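Local coordinates for protein 2-hydroxyisobutyryl-CoA synthetase (Aquincola tertiaricarbonis, PDB 6HDY) that belongs to the ANL superfamily of AMP-binding enzymes, built from a large AMP-binding part and a smaller C-terminal domain, at residues A[165-170]-A[208-213]; A[202-207]-A[233-238]; A[227-232]-A[266-271]; A[245-250]-A[262-267]; A[288-291]-A[297-300]. All coordinates share one frame; numbering follows the deposited sequence.

Overall arrangement
Contacts 1 to 4 form a row of neighbours on the five-stranded parallel sheet and its helices. Helix 202-213 serves contacts 1 and 2 (centres about 11 Å apart), helix 222-234 contacts 2 and 3 (10 Å), and helix 258-268 contacts 3 and 4 (7 Å). Contacts 1 and 4 meet the same sheet through strands 165-168 and 246-249. Along the chain contacts 1 and 2 interleave, as do 2 and 3, while contact 5 comes last, in a small antiparallel sheet, its centre about 16 Å from that of contact 4 and about 31 Å from that of contact 2. The series thus runs from the subunit interface towards the ligand pocket beside contacts 4 and 5.

Contact 1 (A[165-170]-A[208-213]); sequences LVCVAA and QWLDTM
Leu165 and Cys167, alternate residues of one strand, point at Leu210 and Met213, one helical turn apart, in the packing of an alpha/beta sheet. Strand 165-168 lies between strands 191-193 and 217-220 of the parallel sheet, and helix 202-213 is the connection of the beta-alpha-beta crossover that joins those two neighbours, so it passes over the strand between them. The nearest pair is Leu165 CD2 and Met213 CB, at 3.5 Å, a little tighter than ordinary carbon contact. The same methyl, Leu165 CD2, also comes within 3.8 Å of Met213 O, so it presses on the root of the methionine and not on its thioether. That follows from the shape of Met213: the chain bends at chi2 (-66°) and again at chi3, carrying SD and CE off, and the residue packs on Pro109 of the second subunit. Leu165 holds CG anti to its own nitrogen (chi1 -177°), which sends its branched end across to the helix; it also touches Val124 of the second subunit. Further along the strand, the Cys167 thiol points to the same helix, SG resting 3.9 Å from Leu210 CD2. No hydrogen bond links strand and helix here. Behind these side chains Leu210 leans on Leu228 of the next helix and on Phe242. Within the helix, Gln208 O accepts two bonds from Thr212, which reach it from opposite faces of its plane: one from the backbone N at 3.0 Å, the other from OG1 at 2.9 Å, above the plane and not on a lone pair.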
# COMPACT_ATOMS: atom_id res chain seq x y z
N LEU A 165 3.14 -11.58 14.37
CA LEU A 165 2.30 -10.67 13.61
C LEU A 165 3.06 -9.32 13.52
O LEU A 165 3.37 -8.70 14.55
CB LEU A 165 0.93 -10.51 14.26
CG LEU A 165 -0.04 -9.60 13.47
CD1 LEU A 165 -0.63 -10.32 12.34
CD2 LEU A 165 -1.17 -9.13 14.34
N VAL A 166 3.39 -8.90 12.27
CA VAL A 166 4.14 -7.67 12.03
C VAL A 166 3.23 -6.65 11.38
O VAL A 166 2.80 -6.85 10.24
CB VAL A 166 5.42 -7.91 11.18
CG1 VAL A 166 6.18 -6.60 10.95
CG2 VAL A 166 6.32 -8.95 11.83
N CYS A 167 2.93 -5.56 12.10
CA CYS A 167 2.11 -4.50 11.53
C CYS A 167 2.98 -3.53 10.76
O CYS A 167 3.80 -2.84 11.38
CB CYS A 167 1.29 -3.79 12.59
SG CYS A 167 0.16 -2.55 11.92
N VAL A 168 2.81 -3.45 9.42
CA VAL A 168 3.54 -2.47 8.58
C VAL A 168 2.60 -1.30 8.36
O VAL A 168 1.66 -1.37 7.57
CB VAL A 168 4.12 -3.08 7.27
CG1 VAL A 168 4.93 -2.05 6.49
CG2 VAL A 168 5.01 -4.28 7.60
N ALA A 169 2.81 -0.23 9.14
CA ALA A 169 1.95 0.94 9.12
C ALA A 169 2.65 2.21 8.59
O ALA A 169 2.79 3.21 9.28
CB ALA A 169 1.36 1.17 10.51
N ALA A 170 3.11 2.13 7.34
CA ALA A 170 3.67 3.24 6.56
C ALA A 170 2.98 3.12 5.20
O ALA A 170 2.49 2.04 4.87
CB ALA A 170 5.18 3.10 6.43
N GLN A 208 -7.99 -0.01 16.76
CA GLN A 208 -8.92 -1.12 16.98
C GLN A 208 -8.30 -2.43 16.51
O GLN A 208 -8.39 -3.40 17.25
CB GLN A 208 -10.28 -0.88 16.28
CG GLN A 208 -11.11 0.29 16.83
CD GLN A 208 -11.54 0.16 18.29
OE1 GLN A 208 -11.53 -0.94 18.91
NE2 GLN A 208 -11.92 1.29 18.88
N TRP A 209 -7.63 -2.45 15.31
CA TRP A 209 -6.96 -3.64 14.79
C TRP A 209 -5.81 -4.09 15.66
O TRP A 209 -5.62 -5.28 15.81
CB TRP A 209 -6.50 -3.47 13.32
CG TRP A 209 -7.61 -3.69 12.34
CD1 TRP A 209 -8.54 -2.78 11.95
CD2 TRP A 209 -7.92 -4.91 11.66
NE1 TRP A 209 -9.41 -3.35 11.06
CE2 TRP A 209 -9.06 -4.66 10.86
CE3 TRP A 209 -7.32 -6.18 11.61
CZ2 TRP A 209 -9.64 -5.64 10.06
CZ3 TRP A 209 -7.89 -7.14 10.79
CH2 TRP A 209 -9.04 -6.88 10.05
N LEU A 210 -5.04 -3.14 16.23
CA LEU A 210 -3.91 -3.45 17.11
C LEU A 210 -4.39 -4.02 18.46
O LEU A 210 -3.73 -4.89 19.03
CB LEU A 210 -3.03 -2.21 17.36
CG LEU A 210 -2.44 -1.51 16.12
CD1 LEU A 210 -1.92 -0.14 16.49
CD2 LEU A 210 -1.34 -2.33 15.47
N ASP A 211 -5.53 -3.51 18.96
CA ASP A 211 -6.15 -3.98 20.20
C ASP A 211 -6.70 -5.39 20.00
O ASP A 211 -6.53 -6.24 20.87
CB ASP A 211 -7.28 -3.03 20.63
CG ASP A 211 -7.82 -3.28 22.04
OD1 ASP A 211 -7.14 -2.87 23.01
OD2 ASP A 211 -8.93 -3.83 22.16
N THR A 212 -7.33 -5.67 18.83
CA THR A 212 -7.88 -6.99 18.50
C THR A 212 -6.77 -8.01 18.20
O THR A 212 -6.73 -9.07 18.82
CB THR A 212 -8.88 -6.88 17.34
OG1 THR A 212 -9.88 -5.91 17.64
CG2 THR A 212 -9.53 -8.23 17.00
N MET A 213 -5.89 -7.69 17.22
CA MET A 213 -4.82 -8.57 16.71
C MET A 213 -3.65 -8.77 17.64
O MET A 213 -3.04 -9.83 17.61
CB MET A 213 -4.31 -8.09 15.33
CG MET A 213 -5.32 -8.16 14.20
SD MET A 213 -5.82 -9.85 13.74
CE MET A 213 -7.52 -9.56 13.62

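Contact 2 (A[202-207]-A[233-238]); sequences MSARLV and REEKLN
The backbones come closest at Ala204 and Glu235, CA to CA 6.9 Å, and again at Val207 and Leu237, 7.5 Å, where the chain leaving helix 222-234 turns past the side of helix 202-213. The turn is a Schellman motif: Lys236, with positive phi, is its C-prime residue, Lys236 N bonds to Arg233 O and Leu237 N to Ala232 O. Ending the helix this way swings Leu237 back towards the neighbouring helix. There Leu237 CD1 settles 3.8 Å from Val207 CG2 and 3.7 Å from Val207 O, so one methyl covers both a branch of the valine and its carbonyl. Because Val207 CG1 lies anti to the carbonyl carbon (chi1 -66°), CG2 falls between the backbone N and that carbon, and from there it also meets the aliphatic root of Glu235, CB at 4.0 Å, the two side chains crossing at about a right angle. Leu237 continues along the helix onto Gln208 and Asp211, while Val207 packs inward on Leu228 and Ala232. The contact therefore joins two adjacent helices of the alpha/beta layer at its partly exposed margin; no hydrogen bond joins 202-207 to 233-238, though Ser203 OG is hydrogen-bonded to Tyr224 OH of helix 222-234. Glu235 bends at chi2 (65°), which lays its carboxylate beside the first turn of helix 202-213, OE2 4.0 Å from Ala204 CB.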
# COMPACT_ATOMS: atom_id res chain seq x y z
N MET A 202 -7.84 6.10 8.85
CA MET A 202 -6.99 4.91 9.03
C MET A 202 -6.51 4.67 10.45
O MET A 202 -6.53 3.53 10.91
CB MET A 202 -5.80 4.94 8.07
CG MET A 202 -6.11 4.43 6.70
SD MET A 202 -4.58 4.24 5.74
CE MET A 202 -5.19 3.29 4.41
N SER A 203 -6.04 5.73 11.13
CA SER A 203 -5.47 5.65 12.48
C SER A 203 -6.48 5.22 13.52
O SER A 203 -6.15 4.41 14.40
CB SER A 203 -4.84 6.99 12.86
OG SER A 203 -4.01 7.45 11.81
N ALA A 204 -7.72 5.72 13.41
CA ALA A 204 -8.79 5.35 14.33
C ALA A 204 -9.11 3.86 14.16
O ALA A 204 -9.29 3.16 15.14
CB ALA A 204 -10.04 6.20 14.09
N ARG A 205 -9.09 3.37 12.91
CA ARG A 205 -9.34 1.96 12.63
C ARG A 205 -8.17 1.07 13.03
O ARG A 205 -8.39 -0.01 13.58
CB ARG A 205 -9.77 1.77 11.18
CG ARG A 205 -11.23 2.18 10.97
CD ARG A 205 -11.82 1.79 9.62
NE ARG A 205 -11.13 2.45 8.51
CZ ARG A 205 -10.09 1.93 7.87
NH1 ARG A 205 -9.51 2.61 6.89
NH2 ARG A 205 -9.62 0.74 8.21
N LEU A 206 -6.93 1.55 12.83
CA LEU A 206 -5.71 0.83 13.19
C LEU A 206 -5.63 0.48 14.65
O LEU A 206 -5.27 -0.64 14.97
CB LEU A 206 -4.45 1.61 12.76
CG LEU A 206 -3.07 0.91 12.99
CD1 LEU A 206 -3.07 -0.56 12.44
CD2 LEU A 206 -1.95 1.70 12.31
N VAL A 207 -5.90 1.44 15.54
CA VAL A 207 -5.84 1.22 16.98
C VAL A 207 -6.78 0.07 17.38
O VAL A 207 -6.37 -0.78 18.17
CB VAL A 207 -6.00 2.50 17.85
CG1 VAL A 207 -4.83 3.45 17.62
CG2 VAL A 207 -7.33 3.22 17.59
N ARG A 233 -5.59 6.84 22.73
CA ARG A 233 -6.17 7.46 23.90
C ARG A 233 -7.47 8.20 23.55
O ARG A 233 -8.47 7.92 24.20
CB ARG A 233 -5.14 8.32 24.64
CG ARG A 233 -4.03 7.45 25.26
CD ARG A 233 -3.05 8.23 26.11
NE ARG A 233 -2.17 9.08 25.31
CZ ARG A 233 -0.94 8.74 24.94
NH1 ARG A 233 -0.43 7.56 25.30
NH2 ARG A 233 -0.20 9.57 24.21
N GLU A 234 -7.53 9.00 22.45
CA GLU A 234 -8.78 9.66 21.99
C GLU A 234 -9.90 8.62 21.77
O GLU A 234 -11.07 8.92 22.02
CB GLU A 234 -8.56 10.43 20.68
CG GLU A 234 -7.92 11.80 20.84
CD GLU A 234 -7.57 12.53 19.55
OE1 GLU A 234 -7.07 11.88 18.60
OE2 GLU A 234 -7.74 13.77 19.52
N GLU A 235 -9.53 7.40 21.31
CA GLU A 235 -10.40 6.26 21.01
C GLU A 235 -10.68 5.37 22.24
O GLU A 235 -11.24 4.28 22.10
CB GLU A 235 -9.78 5.44 19.86
CG GLU A 235 -10.78 4.99 18.81
CD GLU A 235 -11.46 6.08 18.00
OE1 GLU A 235 -10.99 7.24 18.03
OE2 GLU A 235 -12.44 5.74 17.30
N LYS A 236 -10.30 5.87 23.45
CA LYS A 236 -10.45 5.24 24.77
C LYS A 236 -9.81 3.82 24.85
O LYS A 236 -10.29 2.94 25.59
CB LYS A 236 -11.92 5.26 25.25
CG LYS A 236 -12.37 6.64 25.78
CD LYS A 236 -13.86 6.67 26.15
CE LYS A 236 -14.39 8.07 26.36
NZ LYS A 236 -15.83 8.07 26.71
N LEU A 237 -8.69 3.62 24.12
CA LEU A 237 -7.90 2.39 24.12
C LEU A 237 -6.54 2.72 24.71
O LEU A 237 -6.04 3.83 24.54
CB LEU A 237 -7.73 1.82 22.69
CG LEU A 237 -8.99 1.34 21.94
CD1 LEU A 237 -8.66 1.07 20.49
CD2 LEU A 237 -9.59 0.09 22.57
N ASN A 238 -5.93 1.76 25.42
CA ASN A 238 -4.63 1.96 26.03
C ASN A 238 -3.59 1.27 25.15
O ASN A 238 -3.70 0.06 24.94
CB ASN A 238 -4.62 1.43 27.48
CG ASN A 238 -3.44 1.88 28.31
OD1 ASN A 238 -2.28 1.82 27.88
ND2 ASN A 238 -3.71 2.26 29.55

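Contact 3 (A[227-232]-A[266-271]); sequences HLAEVA and EAYGAK
Tyr268 OH reaches helix 222-234 and is hydrogen-bonded there to Ala225 O, while its oxygen also lies 3.4 Å from Leu228 CB and 3.6 Å from Ala229 N, neither of these two being a hydrogen bond. This is helix-against-helix packing in the alpha/beta layer: the last turn of helix 258-268 rests against the middle of helix 222-234. With Tyr268 CG beside its backbone nitrogen and anti to the carbonyl carbon (chi1 -68°), the ring is directed towards helix 222-234, and the tyrosine side chain crosses that of Leu228 at about a right angle. The side chain also touches Leu247 of the sheet and Pro239 and Leu244 of loops, so the buried hydroxyl is delivered to a carbonyl of the other helix from within an apolar setting. Beside it two alanines let the helices come near: Ala229 and Ala267 meet methyl to methyl, CB to CB 4.3 Å, their CA atoms 6.8 Å apart. Helix 258-268 then stops at once, Gly269 being the first residue to leave it, with positive phi, and Lys271 enters the next strand of the parallel sheet. On its outer side helix 222-234 carries Glu230, whose OE2 is salt-bridged to Arg462 NE of the C-terminal domain; that oxygen also lies at the edge of the His227 ring, in its plane, 3.7 Å from His227 ND1.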
# COMPACT_ATOMS: atom_id res chain seq x y z
N HIS A 227 1.73 9.83 17.16
CA HIS A 227 0.38 10.23 16.76
C HIS A 227 -0.66 9.15 17.05
O HIS A 227 -1.75 9.46 17.54
CB HIS A 227 0.34 10.68 15.30
CG HIS A 227 -1.04 10.94 14.77
ND1 HIS A 227 -1.94 11.74 15.46
CD2 HIS A 227 -1.63 10.50 13.63
CE1 HIS A 227 -3.04 11.77 14.71
NE2 HIS A 227 -2.91 11.03 13.61
N LEU A 228 -0.29 7.89 16.80
CA LEU A 228 -1.13 6.72 17.03
C LEU A 228 -1.51 6.52 18.51
O LEU A 228 -2.64 6.10 18.79
CB LEU A 228 -0.46 5.47 16.42
CG LEU A 228 -1.36 4.31 16.03
CD1 LEU A 228 -2.40 4.74 14.99
CD2 LEU A 228 -0.53 3.16 15.51
N ALA A 229 -0.60 6.88 19.47
CA ALA A 229 -0.89 6.77 20.92
C ALA A 229 -1.96 7.80 21.34
O ALA A 229 -2.81 7.50 22.19
CB ALA A 229 0.38 6.95 21.74
N GLU A 230 -1.93 9.01 20.71
CA GLU A 230 -2.91 10.07 20.96
C GLU A 230 -4.23 9.61 20.39
O GLU A 230 -5.25 9.80 21.04
CB GLU A 230 -2.52 11.40 20.31
CG GLU A 230 -1.21 12.00 20.80
CD GLU A 230 -0.69 13.13 19.93
OE1 GLU A 230 0.07 13.97 20.46
OE2 GLU A 230 -1.03 13.17 18.73
N VAL A 231 -4.20 8.98 19.21
CA VAL A 231 -5.42 8.42 18.60
C VAL A 231 -5.97 7.28 19.49
O VAL A 231 -7.18 7.26 19.74
CB VAL A 231 -5.24 8.03 17.11
CG1 VAL A 231 -6.49 7.36 16.56
CG2 VAL A 231 -4.90 9.26 16.28
N ALA A 232 -5.09 6.37 20.00
CA ALA A 232 -5.49 5.25 20.87
C ALA A 232 -6.19 5.81 22.10
O ALA A 232 -7.29 5.37 22.43
CB ALA A 232 -4.27 4.43 21.29
N GLU A 266 7.61 4.02 26.53
CA GLU A 266 6.71 4.13 27.69
C GLU A 266 5.24 3.99 27.27
O GLU A 266 4.48 3.27 27.94
CB GLU A 266 6.96 5.44 28.50
CG GLU A 266 5.79 5.95 29.33
CD GLU A 266 5.34 5.09 30.50
OE1 GLU A 266 6.17 4.82 31.41
OE2 GLU A 266 4.14 4.74 30.55
N ALA A 267 4.84 4.69 26.20
CA ALA A 267 3.47 4.69 25.69
C ALA A 267 2.99 3.30 25.27
O ALA A 267 1.82 3.00 25.45
CB ALA A 267 3.35 5.66 24.51
N TYR A 268 3.89 2.47 24.72
CA TYR A 268 3.58 1.13 24.23
C TYR A 268 4.03 -0.02 25.13
O TYR A 268 3.58 -1.14 24.94
CB TYR A 268 4.14 0.94 22.81
CG TYR A 268 3.44 1.78 21.77
CD1 TYR A 268 2.26 1.36 21.18
CD2 TYR A 268 3.99 3.00 21.34
CE1 TYR A 268 1.62 2.12 20.19
CE2 TYR A 268 3.37 3.76 20.35
CZ TYR A 268 2.19 3.32 19.79
OH TYR A 268 1.57 4.09 18.83
N GLY A 269 4.93 0.26 26.07
CA GLY A 269 5.52 -0.74 26.97
C GLY A 269 6.30 -1.77 26.17
O GLY A 269 6.21 -2.97 26.43
N ALA A 270 7.03 -1.31 25.14
CA ALA A 270 7.77 -2.15 24.21
C ALA A 270 9.14 -1.55 23.92
O ALA A 270 9.39 -0.43 24.37
CB ALA A 270 6.98 -2.31 22.91
N LYS A 271 10.01 -2.28 23.21
CA LYS A 271 11.34 -1.78 22.82
C LYS A 271 11.24 -1.06 21.48
O LYS A 271 10.40 -1.42 20.65
CB LYS A 271 12.35 -2.93 22.70
CG LYS A 271 12.89 -3.38 24.06
CD LYS A 271 13.98 -4.43 23.93
CE LYS A 271 15.36 -3.85 23.85
NZ LYS A 271 16.36 -4.79 24.41

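Contact 4 (A[245-250]-A[262-267]); sequences KCLFFS and DRIEEA. With 3HL ((3S)-3-hydroxybutanoic acid), chain B; 8LQ ([[(2~{R},3~{S},4~{R},5~{R})-5-(6-aminopurin-9-yl)-3,4-bis(oxidanyl)oxolan-2-yl]methoxy-oxidanyl-phosphoryl] (3~{S})-3-oxidanylbutanoate), chain C.
Ile264 presses its CG2 against the edge of the Phe249 ring, close to the ring plane, with CG2 3.8 Å from Phe249 CZ. Both side chains contribute. In Ile264 the methyl CG2 is anti to the backbone nitrogen and CG1 is anti to the carbonyl carbon, and the extended chi2 (165°) carries CD1 out as well, 3.9 Å from Phe249 CE2. The phenylalanine comes from the opposite direction, and its CZ-CE2 edge faces the isoleucine. Leu247, two residues back on the same side of the strand, adds a looser touch, CD2 to Ile264 CG2 at 4.3 Å. These residues join strand 246-249 to helix 258-268 within a beta-alpha-beta unit that closes with strand 271-274; Phe249 and Ile264 both touch Val272 of that last strand, and both reach Ala225 of helix 222-234. Just past the strand's end the chain enters the ligand pocket with Ser250, which meets (3S)-3-hydroxybutanoic acid (3HL) there. Ser250 OG stands between the backbone nitrogen and the carbonyl carbon (chi1 79°), 2.6 Å from 3HL OA. The same Ser250 OG is 2.8 Å from 8LQ OAE, on the adenosine-containing ligand; the two ligands overlap and so probably represent alternative occupants of the pocket. Tyr219 OH is a further hydrogen-bond partner of Ser250 OG.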
# COMPACT_ATOMS: atom_id res chain seq x y z
N LYS A 245 6.03 -6.19 21.37
CA LYS A 245 7.33 -6.48 22.00
C LYS A 245 8.29 -5.41 21.47
O LYS A 245 9.25 -5.03 22.15
CB LYS A 245 7.83 -7.89 21.66
CG LYS A 245 6.88 -9.04 22.07
CD LYS A 245 6.76 -9.25 23.60
CE LYS A 245 5.64 -10.19 23.99
NZ LYS A 245 4.31 -9.53 24.00
N CYS A 246 8.02 -4.93 20.25
CA CYS A 246 8.85 -3.92 19.65
C CYS A 246 8.15 -3.13 18.56
O CYS A 246 7.12 -3.54 18.02
CB CYS A 246 10.18 -4.49 19.16
SG CYS A 246 10.14 -5.15 17.48
N LEU A 247 8.74 -1.97 18.27
CA LEU A 247 8.39 -1.03 17.23
C LEU A 247 9.74 -0.70 16.58
O LEU A 247 10.70 -0.46 17.30
CB LEU A 247 7.74 0.25 17.80
CG LEU A 247 6.44 0.07 18.59
CD1 LEU A 247 6.73 0.03 20.09
CD2 LEU A 247 5.46 1.20 18.27
N PHE A 248 9.83 -0.78 15.26
CA PHE A 248 11.07 -0.50 14.54
C PHE A 248 10.80 0.54 13.49
O PHE A 248 9.80 0.45 12.80
CB PHE A 248 11.78 -1.76 14.04
CG PHE A 248 11.17 -2.52 12.88
CD1 PHE A 248 10.07 -3.35 13.08
CD2 PHE A 248 11.79 -2.54 11.63
CE1 PHE A 248 9.54 -4.10 12.03
CE2 PHE A 248 11.26 -3.30 10.58
CZ PHE A 248 10.13 -4.05 10.78
N PHE A 249 11.61 1.58 13.46
CA PHE A 249 11.34 2.75 12.63
C PHE A 249 12.46 3.15 11.72
O PHE A 249 13.65 2.99 12.05
CB PHE A 249 11.03 3.98 13.55
CG PHE A 249 10.03 3.82 14.69
CD1 PHE A 249 8.69 3.52 14.43
CD2 PHE A 249 10.41 4.04 16.02
CE1 PHE A 249 7.77 3.39 15.48
CE2 PHE A 249 9.49 3.91 17.06
CZ PHE A 249 8.17 3.61 16.79
N SER A 250 12.07 3.79 10.62
CA SER A 250 12.96 4.41 9.64
C SER A 250 12.24 5.61 9.04
O SER A 250 11.03 5.78 9.24
CB SER A 250 13.36 3.40 8.57
OG SER A 250 12.33 3.24 7.62
N ASP A 262 12.21 7.30 24.58
CA ASP A 262 11.65 7.04 25.91
C ASP A 262 10.15 7.23 25.95
O ASP A 262 9.46 6.41 26.55
CB ASP A 262 12.39 7.87 26.98
CG ASP A 262 13.86 7.52 27.13
OD1 ASP A 262 14.29 6.48 26.57
OD2 ASP A 262 14.58 8.27 27.81
N ARG A 263 9.62 8.27 25.27
CA ARG A 263 8.18 8.51 25.17
C ARG A 263 7.46 7.37 24.44
O ARG A 263 6.41 6.93 24.90
CB ARG A 263 7.86 9.86 24.49
CG ARG A 263 7.75 11.02 25.47
CD ARG A 263 7.61 12.36 24.76
NE ARG A 263 7.66 13.49 25.69
CZ ARG A 263 6.65 14.32 25.94
NH1 ARG A 263 5.49 14.17 25.31
NH2 ARG A 263 6.79 15.31 26.82
N ILE A 264 8.04 6.88 23.34
CA ILE A 264 7.44 5.79 22.55
C ILE A 264 7.47 4.47 23.34
O ILE A 264 6.42 3.84 23.49
CB ILE A 264 8.01 5.67 21.11
CG1 ILE A 264 7.93 7.03 20.36
CG2 ILE A 264 7.26 4.57 20.33
CD1 ILE A 264 8.77 7.13 19.10
N GLU A 265 8.63 4.07 23.87
CA GLU A 265 8.76 2.84 24.69
C GLU A 265 7.80 2.85 25.90
O GLU A 265 7.21 1.82 26.21
CB GLU A 265 10.21 2.65 25.18
CG GLU A 265 11.17 2.28 24.06
CD GLU A 265 12.52 1.72 24.45
OE1 GLU A 265 12.90 1.84 25.64
OE2 GLU A 265 13.19 1.13 23.57
N GLU A 266 7.61 4.02 26.53
CA GLU A 266 6.71 4.13 27.69
C GLU A 266 5.24 3.99 27.27
O GLU A 266 4.48 3.27 27.94
CB GLU A 266 6.96 5.44 28.50
CG GLU A 266 5.79 5.95 29.33
CD GLU A 266 5.34 5.09 30.50
OE1 GLU A 266 6.17 4.82 31.41
OE2 GLU A 266 4.14 4.74 30.55
N ALA A 267 4.84 4.69 26.20
CA ALA A 267 3.47 4.69 25.69
C ALA A 267 2.99 3.30 25.27
O ALA A 267 1.82 3.00 25.45
CB ALA A 267 3.35 5.66 24.51
CA 3HL B . 13.76 5.81 3.97
CB 3HL B . 13.62 5.06 2.63
OG1 3HL B . 14.00 3.68 2.71
CG2 3HL B . 12.21 5.08 2.12
C 3HL B . 14.23 4.84 5.03
OA 3HL B . 13.48 3.94 5.38
OB 3HL B . 15.54 4.94 5.37
N9 8LQ C . 16.30 9.05 7.52
C8 8LQ C . 15.85 7.84 7.15
N7 8LQ C . 15.97 7.01 8.18
C5 8LQ C . 16.53 7.69 9.19
C6 8LQ C . 16.83 7.37 10.47
N6 8LQ C . 16.62 6.13 10.87
N1 8LQ C . 17.37 8.27 11.32
C2 8LQ C . 17.60 9.58 10.91
N3 8LQ C . 17.21 9.91 9.62
C4 8LQ C . 16.72 8.96 8.78
CAA 8LQ C . 13.07 4.09 2.85
CAZ 8LQ C . 13.52 4.30 4.32
OAE 8LQ C . 12.39 4.58 5.13
CAL 8LQ C . 14.53 5.46 4.46
CAS 8LQ C . 13.95 6.76 3.88
OAC 8LQ C . 13.14 7.41 4.53
OAQ 8LQ C . 14.36 7.06 2.60
PBC 8LQ C . 14.11 8.49 1.92
OAH 8LQ C . 12.53 8.62 1.82
OAD 8LQ C . 14.78 8.65 0.62
O5' 8LQ C . 14.71 9.52 2.96
C5' 8LQ C . 16.06 9.30 3.37
C4' 8LQ C . 16.46 10.35 4.38
O4' 8LQ C . 15.57 10.26 5.53
C3' 8LQ C . 17.79 9.98 4.88
O3' 8LQ C . 18.82 10.53 4.01
C2' 8LQ C . 17.77 10.65 6.26
O2' 8LQ C . 17.93 12.12 6.15
C1' 8LQ C . 16.37 10.32 6.72

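Contact 5 (A[288-291]-A[297-300]); sequences AGTE and MLCW
This is a backbone pairing between two consecutive antiparallel strands, 287-288 and 297-299, at one edge of a three-stranded sheet that strand 361-362 completes. Ala288 and Leu298 form a hydrogen-bonded pair. Ala288 N donates to Leu298 O at 3.0 Å, and Leu298 N returns a bond to Ala288 O, also at 3.0 Å. The second bond is nearly straight at the hydrogen but off the lone pairs, the donor standing 74° out of the carbonyl plane. Ala288 O also accepts from the opposite face of its plane, where the indole of Trp300 gives its NE1 N-H at 3.3 Å, with the oxygen almost exactly in the ring plane and the bond nearly linear at 168°. That bond helps to fix the turn of the indole, which also meets Tyr359 and packs on Ile154. Thr290 then covers the two hydrophobic partners with one methyl, CG2 lying 3.8 Å from Trp300 CZ2 and 4.0 Å from Leu298 CD1. Its chi1 of 72° divides the work, turning CG2 to the contact while OG1 takes a hydrogen bond from Ser293 N in the connecting loop. Met297 sits on the other side of the pairing, CB 3.5 Å from Ala288 N, and its side chain ends about 4 Å from the bound 8LQ at its nearest atoms. A backbone hydrogen bond joins Gly289 to Asp274 of strand 271-274, the edge of the parallel sheet. The arrangement is a beta hairpin whose strands are joined by a loop of several residues, and it borders the ligand site with Met297.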
# COMPACT_ATOMS: atom_id res chain seq x y z
N ALA A 288 20.97 -0.51 11.28
CA ALA A 288 19.90 -0.95 12.19
C ALA A 288 20.40 -1.43 13.53
O ALA A 288 21.36 -2.19 13.60
CB ALA A 288 19.05 -2.06 11.55
N GLY A 289 19.65 -1.07 14.57
CA GLY A 289 19.91 -1.55 15.92
C GLY A 289 19.48 -3.00 16.09
O GLY A 289 18.71 -3.54 15.27
N THR A 290 20.03 -3.67 17.11
CA THR A 290 19.69 -5.08 17.37
C THR A 290 19.03 -5.21 18.76
O THR A 290 19.00 -4.23 19.49
CB THR A 290 20.90 -6.00 17.15
OG1 THR A 290 21.82 -5.80 18.22
CG2 THR A 290 21.60 -5.76 15.82
N GLU A 291 18.46 -6.37 19.09
CA GLU A 291 17.82 -6.57 20.40
C GLU A 291 18.73 -6.20 21.59
O GLU A 291 18.24 -5.57 22.53
CB GLU A 291 17.23 -7.97 20.55
CG GLU A 291 16.37 -8.11 21.79
CD GLU A 291 15.69 -9.45 21.99
OE1 GLU A 291 15.93 -10.37 21.17
OE2 GLU A 291 14.91 -9.58 22.96
N MET A 297 22.37 2.39 15.80
CA MET A 297 22.33 1.41 14.72
C MET A 297 23.68 0.82 14.44
O MET A 297 24.67 1.50 14.58
CB MET A 297 21.83 2.08 13.42
CG MET A 297 20.43 2.66 13.52
SD MET A 297 19.78 3.36 11.97
CE MET A 297 20.72 4.83 11.83
N LEU A 298 23.71 -0.44 13.99
CA LEU A 298 24.94 -1.07 13.51
C LEU A 298 24.97 -0.90 11.97
O LEU A 298 23.92 -0.83 11.35
CB LEU A 298 24.94 -2.57 13.84
CG LEU A 298 24.99 -3.02 15.31
CD1 LEU A 298 25.35 -4.48 15.39
CD2 LEU A 298 25.94 -2.14 16.18
N CYS A 299 26.16 -0.87 11.38
CA CYS A 299 26.38 -0.80 9.94
C CYS A 299 26.62 -2.22 9.49
O CYS A 299 27.72 -2.73 9.67
CB CYS A 299 27.59 0.09 9.61
SG CYS A 299 27.45 1.78 10.22
N TRP A 300 25.59 -2.87 8.92
CA TRP A 300 25.68 -4.24 8.41
C TRP A 300 26.47 -4.21 7.09
O TRP A 300 25.90 -4.24 6.00
CB TRP A 300 24.27 -4.83 8.26
CG TRP A 300 23.51 -4.93 9.54
CD1 TRP A 300 23.07 -3.89 10.32
CD2 TRP A 300 23.01 -6.13 10.15
NE1 TRP A 300 22.38 -4.38 11.40
CE2 TRP A 300 22.31 -5.74 11.32
CE3 TRP A 300 23.08 -7.50 9.82
CZ2 TRP A 300 21.68 -6.68 12.17
CZ3 TRP A 300 22.46 -8.42 10.66
CH2 TRP A 300 21.77 -8.01 11.81